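Local coordinates for kelch-like protein 7 (Homo sapiens, PDB 3II7), which serves as a substrate-specific adapter of a CUL3-RBX1 E3 ubiquitin ligase, its kelch-repeat domain being the part present here, at residues Arg14-Gly19 / Thr37-Pro42; Val58-Gly63 / Asp80-Lys85. One frame throughout, in Å; residues are numbered along the deposited sequence.

Contact 1. Residues Arg14-Gly19 / Thr37-Pro42; sequences RIALFG and TDIRCP. With EDO (1,2-ethanediol), chain B.
Ile-39 lays the end of its side chain against Ala-16 and the ring of Phe-18, within the first kelch repeat of a six-bladed beta-propeller. The two segments are not neighbouring strands: 26-30 runs between 13-18 and 35-38, and the backbone pairing of Ile-15 with Phe-29 and of Leu-17 with Arg-27 places it directly beside 13-18. Accordingly no hydrogen bond crosses the contact, the nearest CA atoms (Phe-18 and Cys-41) stand 8.3 Å apart, and only 135 Å² is buried in total. A single methyl does the touching. CD1 of Ile-39 lies 4.2 Å from CE2 of Phe-18, approaching the ring obliquely, and 4.3 Å from CB of Ala-16. With CG1 opposite the carbonyl carbon (chi1 -60°) and CD1 continuing in an extended line (chi2 168°), the branch extends from the loop following strand 35-38 to 14-19, and the contact is small, apolar and buried. Ala-16 and Phe-18 pair on their other flank with Cys-292 and Leu-290. A strand from the C-terminal end thus completes this blade, the closure expected of a circular propeller. Phe-18 also touches Trp-82 of the next blade, so its ring is shared between blades. Beyond Asp-38, whose carboxylate forms a salt bridge with Arg-27, the chain leaves the sheet but stays extended, bringing the carbonyl of Ile-39 and the amide of Cys-41 to the same molecule of 1,2-ethanediol, probably acquired from the crystallisation liquor. That diol spans Arg-40: its O1 donates to O of Ile-39 at 2.7 Å. Diol O2 makes a weak bond to O of Cys-41 and accepts N-H of Cys-41 almost in line, 3.0 Å from N with an N-H...O angle of 171°.

Contact 2. Residues Val58-Gly63 / Asp80-Lys85; sequences VYILGG and DSWYSK
The second kelch repeat forms a four-stranded antiparallel blade, and here its strand 57-61 meets the outermost strand 81-86 across the intervening 71-76. Backbone pairing of Val-58 with Tyr-75 and of Ile-60 with Asp-73 places 71-76 directly beside 57-61, with 81-86 on its far side, leaving side chains to make the contact. CD1 of Ile-60 meets the six-membered part of the Trp-82 indole at its edge and in its plane, 3.8 Å from CH2 and almost as near CZ3. A chi1 of -72° sets CG of Trp-82 beside its backbone N, turning the benzo edge towards Ile-60, while NE1 bonds to the backbone O of Arg-40. Phe-18 of the preceding blade touches both residues. Tyr-59 and Tyr-83 meet on the other face of the blade: their OH atoms are 4.2 Å apart, too far for a direct bond, and one water joins them, 2.7 Å from OH of Tyr-59 and 2.6 Å from OH of Tyr-83, lying in the plane of the latter ring. A G1 beta bulge at Asp-80 and Ser-81 starts the outer strand. The Gly-62/Gly-63 doublet followed by Tyr-75 and Trp-82, whose rings also meet here, fits the kelch-repeat signature.

How the contacts relate
Contact 1 closes before contact 2 opens along the chain, and their centres lie about 12 Å apart on the same side of the propeller's centre. Each spans one intervening strand of its own blade, 26-30 in Kelch 1 and 71-76 in Kelch 2, joining 13-18 with the loop that follows 35-38 and 57-61 with 81-86. The blades meet directly at the outer edge. NH2 of Arg-40 forms a 2.8 Å salt bridge with OD2 of Asp-80, CD of Pro-42 packs 3.5 Å from CD1 of Trp-82, and SG of Cys-41 lies 3.6 Å from CZ2 of that indole. The segment leaving the first blade therefore packs at Asp-80 and Trp-82, where the second's outer strand starts.

Contact 1. Residues Arg14-Gly19 / Thr37-Pro42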
loop_
_atom_site.group_PDB
_atom_site.type_symbol
_atom_site.label_atom_id
_atom_site.label_comp_id
_atom_site.label_asym_id
_atom_site.label_seq_id
_atom_site.Cartn_x
_atom_site.Cartn_y
_atom_site.Cartn_z
ATOM N N ARG A 14 -14.611 -3.958 -3.736
ATOM C CA ARG A 14 -14.658 -2.547 -3.337
ATOM C C ARG A 14 -13.250 -2.163 -3.022
ATOM O O ARG A 14 -12.411 -3.034 -2.706
ATOM C CB ARG A 14 -15.486 -2.328 -2.070
ATOM C CG ARG A 14 -16.968 -2.657 -2.152
ATOM C CD ARG A 14 -17.763 -1.678 -2.990
ATOM N NE ARG A 14 -19.198 -1.940 -2.834
ATOM C CZ ARG A 14 -19.849 -2.976 -3.378
ATOM N NH1 ARG A 14 -19.217 -3.872 -4.136
ATOM N NH2 ARG A 14 -21.145 -3.124 -3.157
ATOM N N ILE A 15 -12.977 -0.864 -3.091
ATOM C CA ILE A 15 -11.736 -0.300 -2.591
ATOM C C ILE A 15 -12.072 0.426 -1.286
ATOM O O ILE A 15 -12.915 1.332 -1.270
ATOM C CB ILE A 15 -11.086 0.632 -3.610
ATOM C CG1 ILE A 15 -10.852 -0.112 -4.931
ATOM C CG2 ILE A 15 -9.756 1.184 -3.017
ATOM C CD1 ILE A 15 -10.373 0.732 -6.110
ATOM N N ALA A 16 -11.467 -0.014 -0.198
ATOM C CA ALA A 16 -11.773 0.515 1.141
ATOM C C ALA A 16 -10.700 1.490 1.557
ATOM O O ALA A 16 -9.507 1.210 1.441
ATOM C CB ALA A 16 -11.859 -0.602 2.130
ATOM N N LEU A 17 -11.141 2.649 2.044
ATOM C CA LEU A 17 -10.234 3.710 2.500
ATOM C C LEU A 17 -10.498 3.965 3.973
ATOM O O LEU A 17 -11.661 4.114 4.379
ATOM C CB LEU A 17 -10.440 4.976 1.689
ATOM C CG LEU A 17 -9.887 4.938 0.248
ATOM C CD1 LEU A 17 -10.681 4.015 -0.628
ATOM C CD2 LEU A 17 -9.860 6.343 -0.343
ATOM N N PHE A 18 -9.431 3.990 4.772
ATOM C CA PHE A 18 -9.559 4.182 6.222
ATOM C C PHE A 18 -8.817 5.386 6.691
ATOM O O PHE A 18 -7.595 5.481 6.494
ATOM C CB PHE A 18 -9.082 2.962 6.979
ATOM C CG PHE A 18 -9.883 1.702 6.678
ATOM C CD1 PHE A 18 -9.509 0.855 5.615
ATOM C CD2 PHE A 18 -11.013 1.388 7.419
ATOM C CE1 PHE A 18 -10.230 -0.278 5.325
ATOM C CE2 PHE A 18 -11.744 0.248 7.141
ATOM C CZ PHE A 18 -11.348 -0.599 6.083
ATOM N N GLY A 19 -9.535 6.300 7.357
ATOM C CA GLY A 19 -8.966 7.572 7.768
ATOM C C GLY A 19 -9.387 8.050 9.122
ATOM O O GLY A 19 -9.408 9.250 9.359
ATOM N N THR A 37 -19.419 4.883 -0.056
ATOM C CA THR A 37 -20.288 4.479 1.040
ATOM C C THR A 37 -19.549 4.449 2.355
ATOM O O THR A 37 -18.470 3.890 2.444
ATOM C CB THR A 37 -20.881 3.073 0.786
ATOM O OG1 THR A 37 -21.530 3.055 -0.488
ATOM C CG2 THR A 37 -21.883 2.705 1.885
ATOM N N ASP A 38 -20.147 5.033 3.384
ATOM C CA ASP A 38 -19.531 5.083 4.722
ATOM C C ASP A 38 -19.292 3.714 5.392
ATOM O O ASP A 38 -20.118 2.813 5.308
ATOM C CB ASP A 38 -20.375 5.948 5.659
ATOM C CG ASP A 38 -20.395 7.425 5.266
ATOM O OD1 ASP A 38 -19.584 7.876 4.429
ATOM O OD2 ASP A 38 -21.249 8.136 5.833
ATOM N N ILE A 39 -18.125 3.588 6.032
ATOM C CA ILE A 39 -17.788 2.493 6.942
ATOM C C ILE A 39 -17.652 3.100 8.330
ATOM O O ILE A 39 -16.825 3.995 8.535
ATOM C CB ILE A 39 -16.432 1.853 6.570
ATOM C CG1 ILE A 39 -16.455 1.288 5.143
ATOM C CG2 ILE A 39 -16.053 0.750 7.557
ATOM C CD1 ILE A 39 -15.070 0.899 4.613
ATOM N N ARG A 40 -18.438 2.616 9.288
ATOM C CA ARG A 40 -18.294 3.058 10.667
ATOM C C ARG A 40 -17.012 2.488 11.266
ATOM O O ARG A 40 -16.754 1.294 11.147
ATOM C CB ARG A 40 -19.508 2.654 11.504
ATOM C CG ARG A 40 -20.786 3.387 11.090
ATOM C CD ARG A 40 -21.986 2.877 11.840
ATOM N NE ARG A 40 -22.240 1.471 11.498
ATOM C CZ ARG A 40 -23.033 0.639 12.169
ATOM N NH1 ARG A 40 -23.706 1.036 13.258
ATOM N NH2 ARG A 40 -23.137 -0.617 11.749
ATOM N N CYS A 41 -16.205 3.364 11.875
ATOM C CA CYS A 41 -14.921 2.995 12.496
ATOM C C CYS A 41 -14.811 3.691 13.828
ATOM O O CYS A 41 -14.846 4.917 13.873
ATOM C CB CYS A 41 -13.766 3.444 11.645
ATOM S SG CYS A 41 -12.124 3.088 12.313
ATOM N N PRO A 42 -14.654 2.927 14.909
ATOM C CA PRO A 42 -14.586 3.514 16.243
ATOM C C PRO A 42 -13.142 3.788 16.736
ATOM O O PRO A 42 -12.939 4.088 17.908
ATOM C CB PRO A 42 -15.218 2.428 17.083
ATOM C CG PRO A 42 -14.685 1.178 16.475
ATOM C CD PRO A 42 -14.618 1.454 14.989
HETATM C C1 EDO B . -15.579 6.580 9.811
HETATM O O1 EDO B . -16.417 6.692 8.634
HETATM C C2 EDO B . -16.266 7.160 11.040
HETATM O O2 EDO B . -17.166 6.239 11.667
#

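Contact 2. Residues Val58-Gly63 / Asp80-Lys85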
loop_
_atom_site.group_PDB
_atom_site.type_symbol
_atom_site.label_atom_id
_atom_site.label_comp_id
_atom_site.label_asym_id
_atom_site.label_seq_id
_atom_site.Cartn_x
_atom_site.Cartn_y
_atom_site.Cartn_z
ATOM N N VAL A 58 -10.091 -6.778 6.987
ATOM C CA VAL A 58 -9.069 -5.726 6.815
ATOM C C VAL A 58 -8.296 -5.639 8.114
ATOM O O VAL A 58 -8.893 -5.440 9.183
ATOM C CB VAL A 58 -9.664 -4.360 6.513
ATOM C CG1 VAL A 58 -8.549 -3.303 6.423
ATOM C CG2 VAL A 58 -10.512 -4.359 5.192
ATOM N N TYR A 59 -6.974 -5.828 8.030
ATOM C CA TYR A 59 -6.078 -5.672 9.184
ATOM C C TYR A 59 -5.385 -4.333 9.087
ATOM O O TYR A 59 -4.788 -3.993 8.020
ATOM C CB TYR A 59 -5.023 -6.780 9.199
ATOM C CG TYR A 59 -5.616 -8.153 9.355
ATOM C CD1 TYR A 59 -5.719 -8.751 10.607
ATOM C CD2 TYR A 59 -6.075 -8.845 8.265
ATOM C CE1 TYR A 59 -6.267 -10.011 10.754
ATOM C CE2 TYR A 59 -6.608 -10.123 8.383
ATOM C CZ TYR A 59 -6.713 -10.704 9.633
ATOM O OH TYR A 59 -7.256 -11.945 9.761
ATOM N N ILE A 60 -5.469 -3.563 10.175
ATOM C CA ILE A 60 -4.797 -2.264 10.281
ATOM C C ILE A 60 -3.722 -2.410 11.337
ATOM O O ILE A 60 -4.012 -2.792 12.500
ATOM C CB ILE A 60 -5.777 -1.164 10.656
ATOM C CG1 ILE A 60 -6.763 -0.951 9.507
ATOM C CG2 ILE A 60 -5.016 0.193 10.959
ATOM C CD1 ILE A 60 -7.860 0.007 9.786
ATOM N N LEU A 61 -2.480 -2.177 10.936
ATOM C CA LEU A 61 -1.343 -2.486 11.808
ATOM C C LEU A 61 -0.219 -1.453 11.691
ATOM O O LEU A 61 -0.112 -0.735 10.689
ATOM C CB LEU A 61 -0.861 -3.928 11.531
ATOM C CG LEU A 61 -0.466 -4.249 10.092
ATOM C CD1 LEU A 61 0.956 -3.795 9.810
ATOM C CD2 LEU A 61 -0.626 -5.738 9.837
ATOM N N GLY A 62 0.598 -1.368 12.750
ATOM C CA GLY A 62 1.699 -0.427 12.788
ATOM C C GLY A 62 1.243 1.004 12.985
ATOM O O GLY A 62 0.063 1.279 13.330
ATOM N N GLY A 63 2.170 1.928 12.787
ATOM C CA GLY A 63 1.887 3.315 12.960
ATOM C C GLY A 63 1.886 3.768 14.406
ATOM O O GLY A 63 2.183 3.001 15.344
ATOM N N ASP A 80 -19.518 -6.329 9.252
ATOM C CA ASP A 80 -19.434 -4.896 9.564
ATOM C C ASP A 80 -19.118 -4.702 11.040
ATOM O O ASP A 80 -19.810 -3.955 11.766
ATOM C CB ASP A 80 -20.754 -4.196 9.168
ATOM C CG ASP A 80 -20.745 -2.690 9.429
ATOM O OD1 ASP A 80 -19.692 -2.030 9.256
ATOM O OD2 ASP A 80 -21.818 -2.173 9.783
ATOM N N SER A 81 -18.066 -5.373 11.497
ATOM C CA SER A 81 -17.703 -5.325 12.909
ATOM C C SER A 81 -16.196 -5.309 13.063
ATOM O O SER A 81 -15.464 -5.775 12.185
ATOM C CB SER A 81 -18.282 -6.526 13.656
ATOM O OG SER A 81 -17.739 -7.723 13.180
ATOM N N TRP A 82 -15.758 -4.752 14.195
ATOM C CA TRP A 82 -14.360 -4.578 14.489
ATOM C C TRP A 82 -13.930 -5.444 15.646
ATOM O O TRP A 82 -14.694 -5.661 16.610
ATOM C CB TRP A 82 -14.076 -3.124 14.858
ATOM C CG TRP A 82 -14.135 -2.169 13.706
ATOM C CD1 TRP A 82 -15.251 -1.514 13.244
ATOM C CD2 TRP A 82 -13.043 -1.734 12.885
ATOM N NE1 TRP A 82 -14.916 -0.711 12.168
ATOM C CE2 TRP A 82 -13.566 -0.814 11.944
ATOM C CE3 TRP A 82 -11.663 -2.030 12.853
ATOM C CZ2 TRP A 82 -12.762 -0.193 10.973
ATOM C CZ3 TRP A 82 -10.866 -1.409 11.907
ATOM C CH2 TRP A 82 -11.420 -0.513 10.955
ATOM N N TYR A 83 -12.692 -5.902 15.576
ATOM C CA TYR A 83 -12.059 -6.564 16.700
ATOM C C TYR A 83 -10.565 -6.275 16.729
ATOM O O TYR A 83 -10.026 -5.689 15.785
ATOM C CB TYR A 83 -12.364 -8.066 16.698
ATOM C CG TYR A 83 -11.886 -8.816 15.502
ATOM C CD1 TYR A 83 -10.708 -9.552 15.550
ATOM C CD2 TYR A 83 -12.638 -8.853 14.320
ATOM C CE1 TYR A 83 -10.257 -10.273 14.426
ATOM C CE2 TYR A 83 -12.206 -9.595 13.230
ATOM C CZ TYR A 83 -11.021 -10.292 13.291
ATOM O OH TYR A 83 -10.590 -11.034 12.208
ATOM N N SER A 84 -9.899 -6.631 17.824
ATOM C CA SER A 84 -8.475 -6.294 17.953
ATOM C C SER A 84 -7.640 -7.460 18.417
ATOM O O SER A 84 -8.063 -8.234 19.292
ATOM C CB SER A 84 -8.279 -5.134 18.925
ATOM O OG SER A 84 -9.013 -4.004 18.534
ATOM N N LYS A 85 -6.453 -7.567 17.831
ATOM C CA LYS A 85 -5.446 -8.563 18.187
ATOM C C LYS A 85 -4.148 -7.836 18.508
ATOM O O LYS A 85 -4.094 -6.644 18.407
ATOM C CB LYS A 85 -5.244 -9.504 17.011
ATOM C CG LYS A 85 -6.474 -10.299 16.667
ATOM C CD LYS A 85 -6.702 -11.385 17.719
ATOM C CE LYS A 85 -8.051 -12.032 17.583
ATOM N NZ LYS A 85 -8.368 -12.770 18.831
HETATM O O HOH W 1 -8.396 -12.508 12.158
#